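Local coordinates for signal recognition 54 kDa protein (Pyrococcus furiosus, PDB 3DM5) that is the SRP54 protein of an archaeal signal recognition particle, uniting a helical bundle, a P-loop nucleotide-binding domain and a signal peptide binding domain, at residues K331-Q336 against V377-M382; E384-L387 against E391-N394. All blocks are in the same frame, centred on the assembly; numbering follows the deposited sequence.

Contact 1: K331-Q336 against V377-M382; sequences KDMYAQ and VIMDSM
Met379 meets both Met333 and Tyr334, and Asp380 adds a polar link to the same tyrosine. The contact joins helix 330-341 to the C-terminal end of helix 369-379, inside the all-helical signal peptide binding domain.

The apolar part is centred on the thioether of Met379. Its SD lies 3.8 Å from Met333 CE and 3.8 Å from Tyr334 CB. The Met379 chain leaves with CG anti to the carbonyl carbon (chi1 -75°), and its sulfur comes to lie between the two side chains of helix 330-341. Met333 also touches Leu415 and Met422 of helix 409-427, while Met379 reaches Leu387 of helix 384-388.

The sulfur-aromatic part is a Met-aromatic contact of oblique geometry. Met379 SD is 4.7 Å from the centroid of the Tyr334 ring, 67° off the ring normal.

The polar part is one hydrogen bond. Tyr334 OH donates to Asp380 OD1 at 3.3 Å, a fairly long bond. OD1 sits at the edge of the ring, in its plane, and accepts through its syn lone pair. The carboxylate is turned 31° from the ring. OD2 of Asp380 forms a salt bridge with Lys376, its strongest polar partner. Asp380 lies in a type I beta turn, Met379 to Met382, that follows the helix end.

Tyr334 thus works at both ends: its CB and ring lie along the buried thioether of Met379, its hydroxyl at a partly exposed carboxylate. That carboxylate is shared with Lys376, so the long bond is probably a minor part of the contact and packing the main part.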
# COMPACT_ATOMS: atom_id res chain seq x y z
N LYS A 331 15.69 -28.55 -21.63
CA LYS A 331 15.26 -27.30 -21.04
C LYS A 331 16.28 -26.21 -21.36
O LYS A 331 15.93 -25.12 -21.79
CB LYS A 331 15.11 -27.45 -19.53
CG LYS A 331 13.86 -26.80 -18.95
CD LYS A 331 12.77 -27.82 -18.66
CE LYS A 331 12.82 -28.29 -17.21
NZ LYS A 331 12.09 -27.37 -16.29
N ASP A 332 17.56 -26.54 -21.16
CA ASP A 332 18.66 -25.65 -21.54
C ASP A 332 18.60 -25.22 -23.02
O ASP A 332 18.84 -24.06 -23.34
CB ASP A 332 19.99 -26.32 -21.24
CG ASP A 332 20.23 -26.49 -19.76
OD1 ASP A 332 20.72 -27.56 -19.34
OD2 ASP A 332 19.94 -25.54 -19.00
N MET A 333 18.30 -26.16 -23.91
CA MET A 333 18.16 -25.86 -25.34
C MET A 333 16.91 -25.03 -25.62
O MET A 333 16.98 -23.98 -26.28
CB MET A 333 18.12 -27.16 -26.15
CG MET A 333 18.18 -26.95 -27.66
SD MET A 333 17.52 -28.33 -28.63
CE MET A 333 15.76 -28.10 -28.38
N TYR A 334 15.76 -25.50 -25.13
CA TYR A 334 14.50 -24.76 -25.17
C TYR A 334 14.73 -23.28 -24.92
O TYR A 334 14.12 -22.44 -25.57
CB TYR A 334 13.55 -25.30 -24.10
CG TYR A 334 12.11 -24.81 -24.16
CD1 TYR A 334 11.06 -25.71 -24.30
CD2 TYR A 334 11.81 -23.46 -24.06
CE1 TYR A 334 9.74 -25.28 -24.34
CE2 TYR A 334 10.49 -23.02 -24.10
CZ TYR A 334 9.46 -23.93 -24.24
OH TYR A 334 8.16 -23.51 -24.29
N ALA A 335 15.61 -22.99 -23.97
CA ALA A 335 15.93 -21.62 -23.56
C ALA A 335 16.91 -20.94 -24.52
O ALA A 335 16.67 -19.82 -24.96
CB ALA A 335 16.48 -21.61 -22.15
N GLN A 336 18.01 -21.61 -24.84
CA GLN A 336 18.96 -21.07 -25.81
C GLN A 336 18.21 -20.52 -27.02
O GLN A 336 18.39 -19.37 -27.40
CB GLN A 336 19.95 -22.15 -26.27
CG GLN A 336 20.93 -22.63 -25.20
CD GLN A 336 21.85 -21.52 -24.70
OE1 GLN A 336 21.40 -20.54 -24.12
NE2 GLN A 336 23.15 -21.69 -24.93
N VAL A 377 6.54 -26.30 -29.70
CA VAL A 377 5.32 -27.10 -29.68
C VAL A 377 5.59 -28.57 -29.31
O VAL A 377 4.81 -29.20 -28.60
CB VAL A 377 4.58 -27.02 -31.03
CG1 VAL A 377 3.38 -27.94 -31.03
CG2 VAL A 377 4.16 -25.60 -31.30
N ILE A 378 6.71 -29.10 -29.80
CA ILE A 378 7.05 -30.49 -29.53
C ILE A 378 7.44 -30.69 -28.07
O ILE A 378 6.96 -31.62 -27.41
CB ILE A 378 8.20 -30.99 -30.45
CG1 ILE A 378 7.74 -31.05 -31.91
CG2 ILE A 378 8.71 -32.36 -30.01
CD1 ILE A 378 8.76 -31.64 -32.85
N MET A 379 8.29 -29.81 -27.56
CA MET A 379 8.74 -29.90 -26.17
C MET A 379 7.60 -29.70 -25.17
O MET A 379 7.63 -30.24 -24.08
CB MET A 379 9.88 -28.91 -25.92
CG MET A 379 11.21 -29.36 -26.51
SD MET A 379 12.58 -28.22 -26.26
CE MET A 379 11.98 -26.78 -27.14
N ASP A 380 6.59 -28.92 -25.55
CA ASP A 380 5.41 -28.72 -24.72
C ASP A 380 4.59 -29.99 -24.63
O ASP A 380 3.57 -30.05 -23.93
CB ASP A 380 4.53 -27.61 -25.29
CG ASP A 380 5.17 -26.24 -25.18
OD1 ASP A 380 6.24 -26.12 -24.56
OD2 ASP A 380 4.59 -25.28 -25.73
N SER A 381 5.03 -31.01 -25.35
CA SER A 381 4.35 -32.29 -25.30
C SER A 381 5.24 -33.32 -24.62
O SER A 381 4.88 -34.49 -24.47
CB SER A 381 3.97 -32.77 -26.70
OG SER A 381 3.34 -34.03 -26.61
N MET A 382 6.41 -32.86 -24.20
CA MET A 382 7.30 -33.71 -23.44
C MET A 382 7.03 -33.52 -21.95
O MET A 382 6.47 -32.50 -21.52
CB MET A 382 8.77 -33.41 -23.78
CG MET A 382 9.13 -33.57 -25.27
SD MET A 382 10.90 -33.41 -25.58
CE MET A 382 10.98 -33.98 -27.27

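Contact 2: E384-L387 against E391-N394; sequences EEEL and EIIN
Glu385 and Glu386 pack against Ile392 and Ile393 in a local van der Waals contact. It lies where the short helix 384-388 passes by a loop into helix 395-405, in the signal peptide binding domain, a family of the helix-turn-helix clan. The short helix provides the glutamates. The isoleucines belong to the loop, and Ile393 is the centre of an inverse gamma turn. The weak bond from Asn394 N to Ile392 O, 2.8 Å, closes that turn.

Ile392 points its side chain at the helix. Its CG1 branch lies between the backbone N and the carbonyl carbon (chi1 87°), and CD1 forms the tip. Ile392 CD1 is 3.8 Å from Glu385 OE1. It also lies close to CG and to the backbone O of Glu385, so it touches both the side chain and the main chain of that residue. On the next residue, Ile392 CD1 is 4.1 Å from Glu386 CG. The isoleucine chain crosses both glutamate chains at about a right angle. Ile393 also meets Glu386: its CD1 comes within 4.1 Å of Glu386 CB. Ile393 packs on Ile398 and Ile401 of helix 395-405 as well.

Both glutamates are buried, yet their carboxylates have partners. Glu385 OE2 pairs with Arg397 and accepts from the backbone N of Ile96 of the second subunit. Glu386 OE1 forms a salt bridge with Arg400 and accepts from Thr383 N, as in one half of a capping box. The methylenes of both chains still line the isoleucine tips. At the end of the loop, Asn394 is the N-cap of the next helix, where its OD1 accepts hydrogen bonds from Arg397 N and Ser396 OG.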
# COMPACT_ATOMS: atom_id res chain seq x y z
N GLU A 384 8.48 -33.57 -17.84
CA GLU A 384 9.61 -32.97 -17.13
C GLU A 384 10.80 -33.91 -17.22
O GLU A 384 11.89 -33.50 -17.60
CB GLU A 384 9.24 -32.71 -15.66
CG GLU A 384 9.95 -31.53 -15.03
CD GLU A 384 9.73 -30.21 -15.78
OE1 GLU A 384 8.76 -30.07 -16.56
OE2 GLU A 384 10.56 -29.29 -15.58
N GLU A 385 10.56 -35.18 -16.90
CA GLU A 385 11.65 -36.16 -16.84
C GLU A 385 12.32 -36.32 -18.20
O GLU A 385 13.52 -36.58 -18.27
CB GLU A 385 11.13 -37.52 -16.37
CG GLU A 385 10.17 -38.16 -17.35
CD GLU A 385 9.80 -39.56 -16.95
OE1 GLU A 385 10.64 -40.24 -16.30
OE2 GLU A 385 8.66 -39.98 -17.30
N GLU A 386 11.55 -36.16 -19.27
CA GLU A 386 12.08 -36.17 -20.63
C GLU A 386 12.91 -34.92 -20.92
O GLU A 386 14.02 -35.02 -21.41
CB GLU A 386 10.96 -36.31 -21.67
CG GLU A 386 10.26 -37.67 -21.62
CD GLU A 386 9.00 -37.73 -22.47
OE1 GLU A 386 8.46 -36.65 -22.79
OE2 GLU A 386 8.54 -38.85 -22.81
N LEU A 387 12.37 -33.75 -20.60
CA LEU A 387 13.12 -32.51 -20.79
C LEU A 387 14.43 -32.52 -19.99
O LEU A 387 15.43 -31.94 -20.40
CB LEU A 387 12.26 -31.29 -20.44
CG LEU A 387 11.00 -31.13 -21.28
CD1 LEU A 387 10.14 -30.05 -20.69
CD2 LEU A 387 11.35 -30.80 -22.71
N GLU A 391 18.14 -38.55 -22.93
CA GLU A 391 18.64 -39.92 -23.00
C GLU A 391 17.55 -40.98 -22.85
O GLU A 391 17.59 -42.01 -23.52
CB GLU A 391 19.68 -40.13 -21.91
CG GLU A 391 19.46 -39.17 -20.74
CD GLU A 391 19.81 -39.78 -19.39
OE1 GLU A 391 20.30 -40.93 -19.36
OE2 GLU A 391 19.58 -39.10 -18.37
N ILE A 392 16.59 -40.74 -21.97
CA ILE A 392 15.53 -41.71 -21.72
C ILE A 392 14.50 -41.77 -22.85
O ILE A 392 13.66 -42.66 -22.87
CB ILE A 392 14.78 -41.42 -20.40
CG1 ILE A 392 13.63 -40.43 -20.65
CG2 ILE A 392 15.75 -40.95 -19.32
CD1 ILE A 392 12.75 -40.19 -19.46
N ILE A 393 14.55 -40.81 -23.77
CA ILE A 393 13.51 -40.73 -24.80
C ILE A 393 13.62 -41.85 -25.84
O ILE A 393 14.21 -41.67 -26.90
CB ILE A 393 13.47 -39.36 -25.51
CG1 ILE A 393 13.33 -38.22 -24.50
CG2 ILE A 393 12.33 -39.33 -26.53
CD1 ILE A 393 13.17 -36.82 -25.12
N ASN A 394 13.03 -43.01 -25.53
CA ASN A 394 13.03 -44.14 -26.45
C ASN A 394 12.06 -43.92 -27.60
O ASN A 394 11.61 -42.79 -27.82
CB ASN A 394 12.71 -45.43 -25.69
CG ASN A 394 11.35 -45.41 -25.04
OD1 ASN A 394 10.36 -44.94 -25.64
ND2 ASN A 394 11.27 -45.92 -23.82

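Overall arrangement
Contacts 1 and 2 lie in the same helical domain, with centres about 11 Å apart, and follow each other along the chain. Both are partly buried, and both touch the second subunit. Contact 1 joins helices distant in sequence and relies on methionine sulfur and an aromatic ring. Contact 2 is local: glutamate methylenes meet isoleucine tips, and the charges turn to arginines. The two are joined directly. Lys331 NZ forms a salt bridge with Glu384 OE2 at 2.6 Å, and Leu387 packs on Met382 and Lys331. Helix 384-388 thus lies against helix 330-341 as well as its own following loop.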